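PDB 3FFR: phosphoserine aminotransferase SerC from Cytophaga hutchinsonii ATCC 33406, which probably catalyses the pyridoxal-phosphate-dependent transfer of an amino group between phosphoserine and 2-oxoglutarate, a step of serine biosynthesis. Local coordinates for residues T71-R76 with G200-N205; R76-C81 with L105-Y110; C81-S86 with K213-K218; A129-I134 with D157-A162; R207-S212 with H226-M231. All coordinates share one frame; numbering follows the deposited sequence.

How the contacts relate
Helix 70-81 ties contacts 1 and 2 together through R76, and C81 at its end passes the chain on to contact 3; the centres of contacts 2 and 3 are about 9 Å apart. Contact 5 packs on contact 1 (centres about 11 Å apart), where I228 CD1 lies 3.6 Å from W202 CH2. K211 of contact 5 joins three others, its NZ bonding to C81 O of contacts 2 and 3 and, at 2.7 Å, to E132 OE1 of contact 4. Contact 1 reaches the active site: T71 OG1 bonds the phosphate of the cofactor-lysine adduct at position 191.

Contact 1 of 5, residues T71-R76 with G200-N205; sequences TEIWER and GVWILN
The W202 indole lies between I73 CG2 on one face and L204 CD1 on the other. I73 CG2 is 4.0 Å from the centroid of the five-membered ring of W202 and 15° off its normal, a CH-pi contact; L204 CD1 is displaced toward the rim. The second flat group, the R76 guanidinium, takes E72 OE2 at its edge and in its plane, with R76 NE 2.9 Å from that oxygen on the anti lone pair and NH2 bonding to the same atom. E75 OE1 stands above the guanidinium plane, 3.3 Å from R76 NH1, and interacts by charge alone; Q79 is a further partner of R76. CB of R76 also touches W202, 3.7 Å from CZ3. Helix 70-81 here lies against the seven-stranded mixed sheet expected of the large domain of a fold-type I PLP enzyme; the axis of segment 71-76 passes 8.5 Å from that of 200-205, at 39° to it. W202 CG is anti to the backbone N (chi1 -171°), which sets it against I73 CG2, and NE1 bonds to S184 OG. I73 CD1 reaches the strand backbone, 3.6 Å from V201 O. R76 NH2 also forms a salt bridge to E75 of the second subunit.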
# COMPACT_ATOMS: atom_id res chain seq x y z
N THR A 71 3.05 7.86 5.35
CA THR A 71 3.97 7.38 6.40
C THR A 71 5.17 6.65 5.76
O THR A 71 6.34 6.86 6.12
CB THR A 71 3.25 6.48 7.43
OG1 THR A 71 2.16 7.20 8.02
CG2 THR A 71 4.21 6.01 8.56
N GLU A 72 4.89 5.88 4.72
CA GLU A 72 5.95 5.24 3.97
C GLU A 72 6.90 6.32 3.40
O GLU A 72 8.13 6.18 3.46
CB GLU A 72 5.45 4.39 2.80
CG GLU A 72 6.63 3.77 2.10
CD GLU A 72 6.38 2.92 0.87
OE1 GLU A 72 5.22 2.73 0.44
OE2 GLU A 72 7.41 2.43 0.32
N ILE A 73 6.30 7.37 2.84
CA ILE A 73 7.04 8.48 2.24
C ILE A 73 7.97 9.16 3.30
O ILE A 73 9.15 9.44 3.01
CB ILE A 73 6.15 9.49 1.48
CG1 ILE A 73 5.51 8.80 0.27
CG2 ILE A 73 7.01 10.71 1.04
CD1 ILE A 73 4.33 9.58 -0.31
N TRP A 74 7.48 9.32 4.52
CA TRP A 74 8.39 9.85 5.58
C TRP A 74 9.68 9.00 5.65
O TRP A 74 10.80 9.48 5.69
CB TRP A 74 7.76 9.80 6.95
CG TRP A 74 6.69 10.79 7.24
CD1 TRP A 74 6.41 11.96 6.60
CD2 TRP A 74 5.77 10.70 8.33
NE1 TRP A 74 5.36 12.61 7.22
CE2 TRP A 74 4.95 11.86 8.29
CE3 TRP A 74 5.57 9.78 9.34
CZ2 TRP A 74 3.97 12.10 9.25
CZ3 TRP A 74 4.58 10.00 10.26
CH2 TRP A 74 3.78 11.14 10.21
N GLU A 75 9.49 7.70 5.75
CA GLU A 75 10.62 6.76 5.84
C GLU A 75 11.54 6.85 4.63
O GLU A 75 12.78 6.92 4.77
CB GLU A 75 10.13 5.33 6.04
CG GLU A 75 11.27 4.33 6.26
CD GLU A 75 10.76 2.91 6.39
OE1 GLU A 75 10.52 2.29 5.35
OE2 GLU A 75 10.76 2.41 7.52
N ARG A 76 10.94 6.86 3.43
CA ARG A 76 11.70 6.88 2.18
C ARG A 76 12.46 8.18 2.00
O ARG A 76 13.56 8.20 1.40
CB ARG A 76 10.83 6.61 0.95
CG ARG A 76 10.03 5.32 0.97
CD ARG A 76 10.82 4.14 1.44
NE ARG A 76 10.01 2.90 1.39
CZ ARG A 76 10.44 1.72 1.80
NH1 ARG A 76 11.65 1.62 2.35
NH2 ARG A 76 9.67 0.64 1.65
N GLY A 200 -0.07 6.68 -1.43
CA GLY A 200 0.75 7.85 -1.16
C GLY A 200 1.31 8.39 -2.45
O GLY A 200 1.56 7.65 -3.41
N VAL A 201 1.47 9.72 -2.48
CA VAL A 201 2.03 10.42 -3.62
C VAL A 201 3.17 11.34 -3.20
O VAL A 201 3.03 12.21 -2.34
CB VAL A 201 0.93 11.26 -4.36
CG1 VAL A 201 1.50 11.86 -5.63
CG2 VAL A 201 -0.31 10.36 -4.75
N TRP A 202 4.31 11.09 -3.83
CA TRP A 202 5.56 11.82 -3.57
C TRP A 202 5.93 12.61 -4.81
O TRP A 202 6.26 12.07 -5.84
CB TRP A 202 6.66 10.84 -3.14
CG TRP A 202 7.94 11.45 -2.65
CD1 TRP A 202 8.17 12.76 -2.34
CD2 TRP A 202 9.12 10.73 -2.26
NE1 TRP A 202 9.45 12.91 -1.90
CE2 TRP A 202 10.06 11.69 -1.81
CE3 TRP A 202 9.50 9.39 -2.30
CZ2 TRP A 202 11.35 11.34 -1.38
CZ3 TRP A 202 10.79 9.04 -1.87
CH2 TRP A 202 11.70 10.01 -1.43
N ILE A 203 5.84 13.92 -4.68
CA ILE A 203 6.20 14.86 -5.73
C ILE A 203 7.59 15.38 -5.38
O ILE A 203 7.83 15.87 -4.26
CB ILE A 203 5.16 16.00 -5.79
CG1 ILE A 203 3.81 15.44 -6.31
CG2 ILE A 203 5.68 17.17 -6.65
CD1 ILE A 203 2.68 16.43 -6.22
N LEU A 204 8.53 15.22 -6.30
CA LEU A 204 9.92 15.58 -5.99
C LEU A 204 10.66 16.06 -7.20
O LEU A 204 10.35 15.70 -8.32
CB LEU A 204 10.65 14.36 -5.40
CG LEU A 204 11.07 13.17 -6.32
CD1 LEU A 204 11.86 12.15 -5.50
CD2 LEU A 204 9.87 12.47 -7.05
N ASN A 205 11.65 16.89 -6.94
CA ASN A 205 12.45 17.47 -8.01
C ASN A 205 13.81 16.82 -8.25
O ASN A 205 14.26 15.84 -7.62
CB ASN A 205 12.58 19.00 -7.87
CG ASN A 205 13.56 19.43 -6.77
OD1 ASN A 205 14.21 18.59 -6.16
ND2 ASN A 205 13.67 20.73 -6.53

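Contact 2 of 5, residues R76-C81 with L105-Y110; sequences RIIQNC and LGREAY
I78 of helix 70-81 meets L105 and R107 where a Schellman motif, with G106 at positive phi as its C-prime residue, ends helix 93-104 and turns the chain into strand 108-113. That helix links the parallel neighbours 85-90 and 108-113, a beta-alpha-beta crossover. The apolar part is small: in one of two conformers of I78, described here, L105 CD1 lies 3.8 Å from I78 CB, the side chains crossing obliquely. Separately, I78 CG2 packs over one face of the R107 guanidinium, 3.8 Å from R107 NE; the arginine chain, bent at chi2 (58°), runs past I78 in the opposite direction. Hydrogen bonds surround the guanidinium: R107 NH1 donates to L105 O at 2.9 Å, in the guanidinium plane, and NE to V82 O after helix 70-81. An alanine in place of R107 would probably leave the carbonyls of L105 and V82 without these donors and partly uncover I78 CG2. Q79 OE1 takes R76 NH1 on a lone pair at 2.8 Å, which probably fixes the turn of the amide whose NE2 touches L105 CD2. One water bridges the segments, donating to Q79 O at 2.6 Å and accepting a weak bond from R107 NH2 at 2.8 Å.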
# COMPACT_ATOMS: atom_id res chain seq x y z
N ARG A 76 10.94 6.86 3.43
CA ARG A 76 11.70 6.88 2.18
C ARG A 76 12.46 8.18 2.00
O ARG A 76 13.56 8.20 1.40
CB ARG A 76 10.83 6.61 0.95
CG ARG A 76 10.03 5.32 0.97
CD ARG A 76 10.82 4.14 1.44
NE ARG A 76 10.01 2.90 1.39
CZ ARG A 76 10.44 1.72 1.80
NH1 ARG A 76 11.65 1.62 2.35
NH2 ARG A 76 9.67 0.64 1.65
N ILE A 77 11.91 9.29 2.49
CA ILE A 77 12.62 10.57 2.44
C ILE A 77 13.95 10.48 3.17
O ILE A 77 15.01 10.85 2.65
CB ILE A 77 11.79 11.77 3.01
CG1 ILE A 77 10.69 12.14 2.00
CG2 ILE A 77 12.69 12.99 3.36
CD1 ILE A 77 9.56 13.04 2.56
N ILE A 78 13.90 9.93 4.38
CA ILE A 78 15.12 9.85 5.20
C ILE A 78 16.10 8.84 4.62
O ILE A 78 17.32 9.09 4.51
CB ILE A 78 14.78 9.59 6.68
CG1 ILE A 78 13.89 10.71 7.23
CG2 ILE A 78 16.06 9.51 7.53
CD1 ILE A 78 13.16 10.33 8.53
N GLN A 79 15.58 7.70 4.19
CA GLN A 79 16.47 6.68 3.59
C GLN A 79 17.17 7.09 2.34
O GLN A 79 18.35 6.76 2.11
CB GLN A 79 15.71 5.38 3.31
CG GLN A 79 15.21 4.68 4.58
CD GLN A 79 14.22 3.54 4.29
OE1 GLN A 79 13.57 3.52 3.25
NE2 GLN A 79 14.13 2.58 5.22
N ASN A 80 16.45 7.80 1.49
CA ASN A 80 16.98 8.24 0.19
C ASN A 80 17.76 9.53 0.19
O ASN A 80 18.59 9.74 -0.69
CB ASN A 80 15.85 8.40 -0.81
CG ASN A 80 15.37 7.07 -1.39
OD1 ASN A 80 15.92 6.56 -2.40
ND2 ASN A 80 14.28 6.52 -0.80
N CYS A 81 17.54 10.36 1.20
CA CYS A 81 18.06 11.72 1.13
C CYS A 81 18.84 12.27 2.31
O CYS A 81 19.31 13.40 2.25
CB CYS A 81 16.92 12.69 0.85
SG CYS A 81 15.91 12.29 -0.63
N LEU A 105 15.94 5.72 12.40
CA LEU A 105 16.74 5.28 11.25
C LEU A 105 18.23 5.57 11.43
O LEU A 105 19.04 5.39 10.53
CB LEU A 105 16.24 5.92 9.96
CG LEU A 105 14.87 5.41 9.48
CD1 LEU A 105 14.22 6.27 8.34
CD2 LEU A 105 14.97 3.92 9.01
N GLY A 106 18.57 6.02 12.61
CA GLY A 106 19.96 6.24 12.96
C GLY A 106 20.54 7.58 12.57
O GLY A 106 21.74 7.77 12.60
N ARG A 107 19.67 8.50 12.18
CA ARG A 107 20.10 9.85 11.83
C ARG A 107 19.96 10.76 13.03
O ARG A 107 19.26 10.48 13.99
CB ARG A 107 19.27 10.44 10.69
CG ARG A 107 19.65 10.02 9.30
CD ARG A 107 19.61 8.57 9.04
NE ARG A 107 19.72 8.34 7.59
CZ ARG A 107 19.56 7.16 7.02
NH1 ARG A 107 19.34 6.10 7.78
NH2 ARG A 107 19.64 7.01 5.71
N GLU A 108 20.61 11.90 12.92
CA GLU A 108 20.52 12.95 13.94
C GLU A 108 19.65 14.08 13.39
O GLU A 108 19.96 14.69 12.37
CB GLU A 108 21.89 13.50 14.28
CG GLU A 108 22.82 12.50 14.90
CD GLU A 108 24.21 13.08 15.19
OE1 GLU A 108 24.36 14.32 15.23
OE2 GLU A 108 25.15 12.28 15.37
N ALA A 109 18.60 14.40 14.11
CA ALA A 109 17.67 15.44 13.66
C ALA A 109 17.63 16.68 14.55
O ALA A 109 17.54 16.58 15.77
CB ALA A 109 16.23 14.84 13.56
N TYR A 110 17.70 17.84 13.91
CA TYR A 110 17.44 19.10 14.58
C TYR A 110 15.95 19.28 14.66
O TYR A 110 15.22 18.92 13.74
CB TYR A 110 18.02 20.28 13.82
CG TYR A 110 19.54 20.29 13.67
CD1 TYR A 110 20.35 20.61 14.75
CD2 TYR A 110 20.15 20.08 12.44
CE1 TYR A 110 21.72 20.65 14.64
CE2 TYR A 110 21.52 20.12 12.32
CZ TYR A 110 22.30 20.42 13.41
OH TYR A 110 23.68 20.47 13.27
O HOH W 1 20.12 5.40 3.43

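Contact 3 of 5, residues C81-S86 with K213-K218; sequences CVEKKS and KALLAK
The polar part of this contact is a salt bridge between E83 and K218, in which a single ammonium group is shared by both oxygens of the carboxylate. K218 NZ lies 2.9 Å from E83 OE2, on its syn lone pair, and a weak bond runs from K218 NZ to E83 OE1 at 3.0 Å. The two side chains cross at about a right angle: E83 is extended, with CG anti to the backbone N (chi1 -174°), whereas the lysine chain bends at chi3 (66°). Further charges lie near. K220 NZ makes a long, weak ion pair with E83 OE2, while K84 NZ is 6.4 Å from K218 NZ, so the carboxylate probably offsets some of the repulsion between the lysines. E83 OE1 has one more partner, an oxygen of a polyglycol molecule that probably came from the crystallisation liquor.

The apolar part belongs to L215, whose two methyls divide the work. CD2 touches the aliphatic stem of the glutamate, 3.8 Å from E83 CB, and CD1 rests on the backbone where helix 70-81 ends, 3.8 Å from V82 N and 3.9 Å from C81 C. No backbone hydrogen bond joins the segments.

One turn before L215, K211 bonds through NZ to C81 O and to E132 OE1, and E132 in turn accepts from the backbone N of E83, K84 and K85. The last turn of helix 206-217 is thus set beside the link from helix 70-81 to strand 85-90, next to the start of strand 133-137.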
# COMPACT_ATOMS: atom_id res chain seq x y z
N CYS A 81 17.54 10.36 1.20
CA CYS A 81 18.06 11.72 1.13
C CYS A 81 18.84 12.27 2.31
O CYS A 81 19.31 13.40 2.25
CB CYS A 81 16.92 12.69 0.85
SG CYS A 81 15.91 12.29 -0.63
N VAL A 82 19.02 11.48 3.35
CA VAL A 82 19.73 11.94 4.52
C VAL A 82 20.85 11.00 4.91
O VAL A 82 20.61 9.85 5.24
CB VAL A 82 18.81 12.12 5.78
CG1 VAL A 82 19.65 12.74 6.97
CG2 VAL A 82 17.56 12.99 5.45
N GLU A 83 22.06 11.49 4.85
CA GLU A 83 23.21 10.70 5.26
C GLU A 83 23.36 10.75 6.78
O GLU A 83 23.51 9.72 7.45
CB GLU A 83 24.52 11.19 4.61
CG GLU A 83 25.69 10.26 4.93
CD GLU A 83 26.97 10.62 4.17
OE1 GLU A 83 26.97 11.63 3.47
OE2 GLU A 83 27.96 9.89 4.29
N LYS A 84 23.30 11.96 7.32
CA LYS A 84 23.55 12.19 8.74
C LYS A 84 22.50 12.99 9.50
O LYS A 84 22.03 12.58 10.56
CB LYS A 84 24.91 12.89 8.88
CG LYS A 84 26.07 12.11 8.28
CD LYS A 84 27.41 12.78 8.45
CE LYS A 84 28.50 11.91 7.86
NZ LYS A 84 28.43 10.51 8.42
N LYS A 85 22.15 14.16 8.95
CA LYS A 85 21.28 15.10 9.66
C LYS A 85 20.15 15.72 8.89
O LYS A 85 20.28 16.11 7.74
CB LYS A 85 22.13 16.28 10.19
CG LYS A 85 23.36 15.92 11.05
CD LYS A 85 23.92 17.13 11.77
CE LYS A 85 25.11 16.75 12.61
NZ LYS A 85 25.60 17.90 13.43
N SER A 86 19.02 15.78 9.57
CA SER A 86 17.85 16.47 9.06
C SER A 86 17.43 17.57 10.03
O SER A 86 17.90 17.65 11.15
CB SER A 86 16.71 15.48 8.88
OG SER A 86 16.38 14.89 10.12
N LYS A 213 20.91 9.62 -5.66
CA LYS A 213 21.95 9.02 -6.51
C LYS A 213 23.34 9.21 -5.91
O LYS A 213 24.20 8.31 -5.98
CB LYS A 213 21.87 9.57 -7.94
CG LYS A 213 20.63 9.05 -8.66
CD LYS A 213 20.28 9.83 -9.91
CE LYS A 213 21.25 9.67 -10.98
NZ LYS A 213 20.80 10.58 -12.08
N ALA A 214 23.57 10.38 -5.33
CA ALA A 214 24.87 10.68 -4.67
C ALA A 214 25.11 9.77 -3.46
O ALA A 214 26.22 9.29 -3.23
CB ALA A 214 24.95 12.17 -4.25
N LEU A 215 24.07 9.53 -2.68
CA LEU A 215 24.21 8.65 -1.49
C LEU A 215 24.48 7.21 -1.90
O LEU A 215 25.33 6.54 -1.34
CB LEU A 215 22.96 8.66 -0.63
CG LEU A 215 22.78 9.93 0.16
CD1 LEU A 215 21.55 9.74 1.09
CD2 LEU A 215 24.06 10.23 0.96
N LEU A 216 23.77 6.78 -2.93
CA LEU A 216 23.94 5.42 -3.45
C LEU A 216 25.38 5.27 -3.96
O LEU A 216 26.02 4.26 -3.73
CB LEU A 216 22.93 5.08 -4.56
CG LEU A 216 22.98 3.64 -5.11
CD1 LEU A 216 22.72 2.65 -4.03
CD2 LEU A 216 22.01 3.46 -6.25
N ALA A 217 25.86 6.29 -4.65
CA ALA A 217 27.23 6.27 -5.19
C ALA A 217 28.29 6.17 -4.10
O ALA A 217 29.37 5.62 -4.33
CB ALA A 217 27.47 7.48 -6.08
N LYS A 218 27.96 6.69 -2.93
CA LYS A 218 28.87 6.69 -1.76
C LYS A 218 28.84 5.32 -1.13
O LYS A 218 29.37 5.12 -0.05
CB LYS A 218 28.45 7.70 -0.69
CG LYS A 218 28.60 9.14 -1.08
CD LYS A 218 28.45 10.10 0.11
CE LYS A 218 29.58 9.95 1.12
NZ LYS A 218 29.56 11.02 2.16

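Contact 4 of 5, residues A129-I134 with D157-A162; sequences ADAEII and DKNKDA
A129-I134 and the type I turn N159-A162 come closest at I133 and A162, whose CA atoms are 4.7 Å apart. The turn is closed by A162 N bonding to N159 O at 3.2 Å, and beside it A162 CA makes a CH...O contact of 3.4 Å with E132 O. N159 carries the polar side-chain part. Its CG is anti to the backbone N (chi1 -176°), and ND2 donates to A129 O at 3.3 Å from above the carbonyl plane, 59° out of it; a weak bond from N159 ND2 reaches A131 O at 3.2 Å. OD1 of N159 faces its own turn, accepting weakly from the backbone N of D161 and of A162. A water 2.6 Å from A129 O and 2.7 Å from N159 OD1 completes the link, although more acceptors surround it than it has protons. Next to the asparagine the packing is apolar, with I134 CD1 3.8 Å from A162 CB. The arrangement is that of two neighbouring parallel strands entering a sheet together: 133-137 begins here, and the turn delivers the chain into 163-167, the next strand of a seven-stranded sheet consistent with the fold-type I PLP-enzyme fold.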
# COMPACT_ATOMS: atom_id res chain seq x y z
N ALA A 129 23.72 24.84 9.02
CA ALA A 129 24.28 24.61 7.71
C ALA A 129 24.42 23.14 7.36
O ALA A 129 24.31 22.76 6.18
CB ALA A 129 25.66 25.34 7.57
N ASP A 130 24.66 22.32 8.37
CA ASP A 130 24.89 20.87 8.13
C ASP A 130 23.60 20.05 8.08
O ASP A 130 23.63 18.84 7.93
CB ASP A 130 25.90 20.26 9.11
CG ASP A 130 25.44 20.28 10.54
OD1 ASP A 130 24.36 20.85 10.82
OD2 ASP A 130 26.19 19.73 11.39
N ALA A 131 22.46 20.73 8.19
CA ALA A 131 21.15 20.06 7.97
C ALA A 131 21.05 19.78 6.47
O ALA A 131 21.21 20.69 5.65
CB ALA A 131 19.97 20.93 8.42
N GLU A 132 20.77 18.54 6.11
CA GLU A 132 20.71 18.12 4.69
C GLU A 132 19.36 18.32 4.09
O GLU A 132 19.22 18.47 2.87
CB GLU A 132 21.12 16.65 4.55
CG GLU A 132 22.51 16.38 5.02
CD GLU A 132 22.83 14.89 5.13
OE1 GLU A 132 22.56 14.19 4.14
OE2 GLU A 132 23.39 14.47 6.19
N ILE A 133 18.35 18.23 4.95
CA ILE A 133 16.96 18.41 4.54
C ILE A 133 16.23 19.22 5.59
O ILE A 133 16.65 19.26 6.76
CB ILE A 133 16.24 17.06 4.25
CG1 ILE A 133 15.87 16.34 5.55
CG2 ILE A 133 17.10 16.13 3.31
CD1 ILE A 133 14.89 15.12 5.35
N ILE A 134 15.19 19.91 5.13
CA ILE A 134 14.28 20.71 5.97
C ILE A 134 12.90 20.09 5.76
O ILE A 134 12.39 20.05 4.65
CB ILE A 134 14.26 22.21 5.56
CG1 ILE A 134 15.60 22.87 5.89
CG2 ILE A 134 13.12 22.98 6.25
CD1 ILE A 134 15.85 24.17 5.12
N ASP A 157 16.25 30.37 1.64
CA ASP A 157 17.47 31.15 1.84
C ASP A 157 18.19 30.89 3.14
O ASP A 157 19.33 31.29 3.31
CB ASP A 157 17.20 32.64 1.67
CG ASP A 157 17.05 33.03 0.21
OD1 ASP A 157 17.31 32.19 -0.71
OD2 ASP A 157 16.71 34.21 -0.02
N LYS A 158 17.52 30.20 4.06
CA LYS A 158 18.12 29.87 5.36
C LYS A 158 19.18 28.77 5.26
O LYS A 158 20.07 28.66 6.09
CB LYS A 158 17.04 29.47 6.36
CG LYS A 158 16.04 30.55 6.65
CD LYS A 158 15.05 30.06 7.72
CE LYS A 158 13.89 31.02 7.94
NZ LYS A 158 14.33 32.34 8.44
N ASN A 159 19.03 27.92 4.26
CA ASN A 159 20.00 26.85 3.97
C ASN A 159 19.80 26.48 2.52
O ASN A 159 18.96 25.66 2.19
CB ASN A 159 19.84 25.65 4.92
CG ASN A 159 20.90 24.59 4.71
OD1 ASN A 159 21.37 24.40 3.59
ND2 ASN A 159 21.25 23.85 5.78
N LYS A 160 20.59 27.09 1.65
CA LYS A 160 20.34 26.99 0.22
C LYS A 160 20.51 25.59 -0.34
O LYS A 160 19.85 25.24 -1.30
CB LYS A 160 21.18 28.02 -0.53
CG LYS A 160 20.68 29.43 -0.11
CD LYS A 160 21.38 30.49 -0.72
CE LYS A 160 20.99 31.82 -0.10
NZ LYS A 160 21.48 31.90 1.30
N ASP A 161 21.38 24.81 0.28
CA ASP A 161 21.68 23.49 -0.23
C ASP A 161 20.74 22.41 0.28
O ASP A 161 20.68 21.30 -0.28
CB ASP A 161 23.13 23.08 0.04
CG ASP A 161 24.08 23.74 -0.90
OD1 ASP A 161 23.68 24.00 -2.05
OD2 ASP A 161 25.23 23.98 -0.52
N ALA A 162 20.02 22.73 1.32
CA ALA A 162 19.09 21.73 1.91
C ALA A 162 17.97 21.41 0.92
O ALA A 162 17.58 22.24 0.09
CB ALA A 162 18.49 22.23 3.21
O HOH W 2 23.86 23.29 3.63
O HOH W 3 22.50 21.12 3.25

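Contact 5 of 5, residues R207-S212 with H226-M231; sequences RVIEKS and HTIPSM
S212 OG stands between its backbone N and carbonyl carbon (chi1 74°), a rotamer that turns it back onto its own helix and against I228, whose CG1 is anti to the carbonyl carbon (chi1 -74°) and whose CG2 is anti to the backbone N. S212 OG donates to I209 O at 2.8 Å, within helix 206-217, and touches the partner helix only by van der Waals contact, 3.4 Å from I228 CB and 3.7 Å from P229 CD. The branches of I228 separate: CD1 meets V208 CG1 at 3.8 Å, while CG2 meets I209 CG1 at 3.9 Å, each pair of side chains crossing at about a right angle. An alanine at S212 would remove the hydroxyl and would probably leave I209 O without this donor and open a small gap beside I228 CB and P229 CD. Helix 228-235 starts here, with T227 as N-cap: its OG1 accepts from S230 N at 3.0 Å with an N-H...O angle of 153°, and I228 N bonds to N80 OD1 of helix 70-81. Since no hydrogen bond crosses between the segments and the serine proton is spent on its own helix, the two helices are held here by shape and apolar contact.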
# COMPACT_ATOMS: atom_id res chain seq x y z
N ARG A 207 16.73 17.94 -7.70
CA ARG A 207 17.70 18.04 -6.58
C ARG A 207 17.55 16.84 -5.61
O ARG A 207 18.53 16.27 -5.10
CB ARG A 207 17.54 19.38 -5.84
CG ARG A 207 17.78 20.60 -6.74
CD ARG A 207 17.75 21.90 -6.00
NE ARG A 207 18.82 21.97 -5.02
CZ ARG A 207 18.65 22.04 -3.70
NH1 ARG A 207 17.46 22.12 -3.15
NH2 ARG A 207 19.72 22.08 -2.92
N VAL A 208 16.31 16.46 -5.40
CA VAL A 208 16.02 15.34 -4.52
C VAL A 208 16.55 14.04 -5.15
O VAL A 208 17.24 13.25 -4.50
CB VAL A 208 14.49 15.23 -4.24
CG1 VAL A 208 14.21 14.01 -3.36
CG2 VAL A 208 13.97 16.51 -3.51
N ILE A 209 16.26 13.87 -6.44
CA ILE A 209 16.68 12.69 -7.21
C ILE A 209 18.21 12.59 -7.17
O ILE A 209 18.79 11.55 -6.88
CB ILE A 209 16.16 12.77 -8.66
CG1 ILE A 209 14.60 12.63 -8.67
CG2 ILE A 209 16.81 11.67 -9.55
CD1 ILE A 209 13.92 13.17 -9.93
N GLU A 210 18.86 13.71 -7.41
CA GLU A 210 20.33 13.70 -7.46
C GLU A 210 20.95 13.39 -6.12
O GLU A 210 21.99 12.72 -6.04
CB GLU A 210 20.89 15.00 -8.02
CG GLU A 210 20.64 15.09 -9.52
CD GLU A 210 21.13 13.83 -10.32
OE1 GLU A 210 22.28 13.34 -10.11
OE2 GLU A 210 20.36 13.35 -11.21
N LYS A 211 20.30 13.82 -5.06
CA LYS A 211 20.84 13.53 -3.72
C LYS A 211 20.81 12.01 -3.48
O LYS A 211 21.77 11.43 -2.96
CB LYS A 211 20.08 14.29 -2.61
CG LYS A 211 20.52 13.92 -1.18
CD LYS A 211 21.96 14.33 -0.84
CE LYS A 211 22.36 13.93 0.58
NZ LYS A 211 21.69 14.74 1.62
N SER A 212 19.71 11.37 -3.86
CA SER A 212 19.60 9.92 -3.66
C SER A 212 20.69 9.17 -4.44
O SER A 212 21.31 8.20 -3.95
CB SER A 212 18.19 9.40 -3.98
OG SER A 212 17.93 9.36 -5.36
N HIS A 226 11.74 0.63 -3.23
CA HIS A 226 11.35 2.03 -3.19
C HIS A 226 12.48 3.02 -2.99
O HIS A 226 12.31 4.06 -2.35
CB HIS A 226 10.13 2.33 -2.30
CG HIS A 226 8.82 1.93 -2.93
ND1 HIS A 226 7.62 1.92 -2.24
CD2 HIS A 226 8.54 1.51 -4.19
CE1 HIS A 226 6.65 1.54 -3.07
NE2 HIS A 226 7.19 1.25 -4.24
N THR A 227 13.63 2.71 -3.57
CA THR A 227 14.65 3.73 -3.72
C THR A 227 14.10 4.67 -4.78
O THR A 227 13.29 4.28 -5.63
CB THR A 227 16.02 3.22 -4.20
OG1 THR A 227 15.96 2.79 -5.59
CG2 THR A 227 16.54 2.10 -3.27
N ILE A 228 14.56 5.92 -4.74
CA ILE A 228 14.16 6.86 -5.78
C ILE A 228 14.53 6.35 -7.20
O ILE A 228 13.70 6.37 -8.10
CB ILE A 228 14.69 8.30 -5.50
CG1 ILE A 228 13.83 8.91 -4.37
CG2 ILE A 228 14.56 9.20 -6.76
CD1 ILE A 228 14.42 10.21 -3.83
N PRO A 229 15.77 5.88 -7.42
CA PRO A 229 16.10 5.39 -8.76
C PRO A 229 15.25 4.24 -9.23
O PRO A 229 14.87 4.17 -10.41
CB PRO A 229 17.57 5.01 -8.63
CG PRO A 229 18.08 5.99 -7.62
CD PRO A 229 16.99 6.03 -6.60
N SER A 230 14.91 3.36 -8.31
CA SER A 230 14.04 2.22 -8.63
C SER A 230 12.67 2.72 -9.10
O SER A 230 12.16 2.32 -10.14
CB SER A 230 13.94 1.26 -7.45
OG SER A 230 12.94 0.26 -7.68
N MSE A 231 12.09 3.63 -8.33
CA MSE A 231 10.76 4.16 -8.63
C MSE A 231 10.75 4.99 -9.91
O MSE A 231 9.79 4.93 -10.72
CB MSE A 231 10.22 4.98 -7.45
CG MSE A 231 9.85 4.13 -6.24
SE MSE A 231 9.00 5.15 -4.86
CE MSE A 231 10.55 6.16 -4.27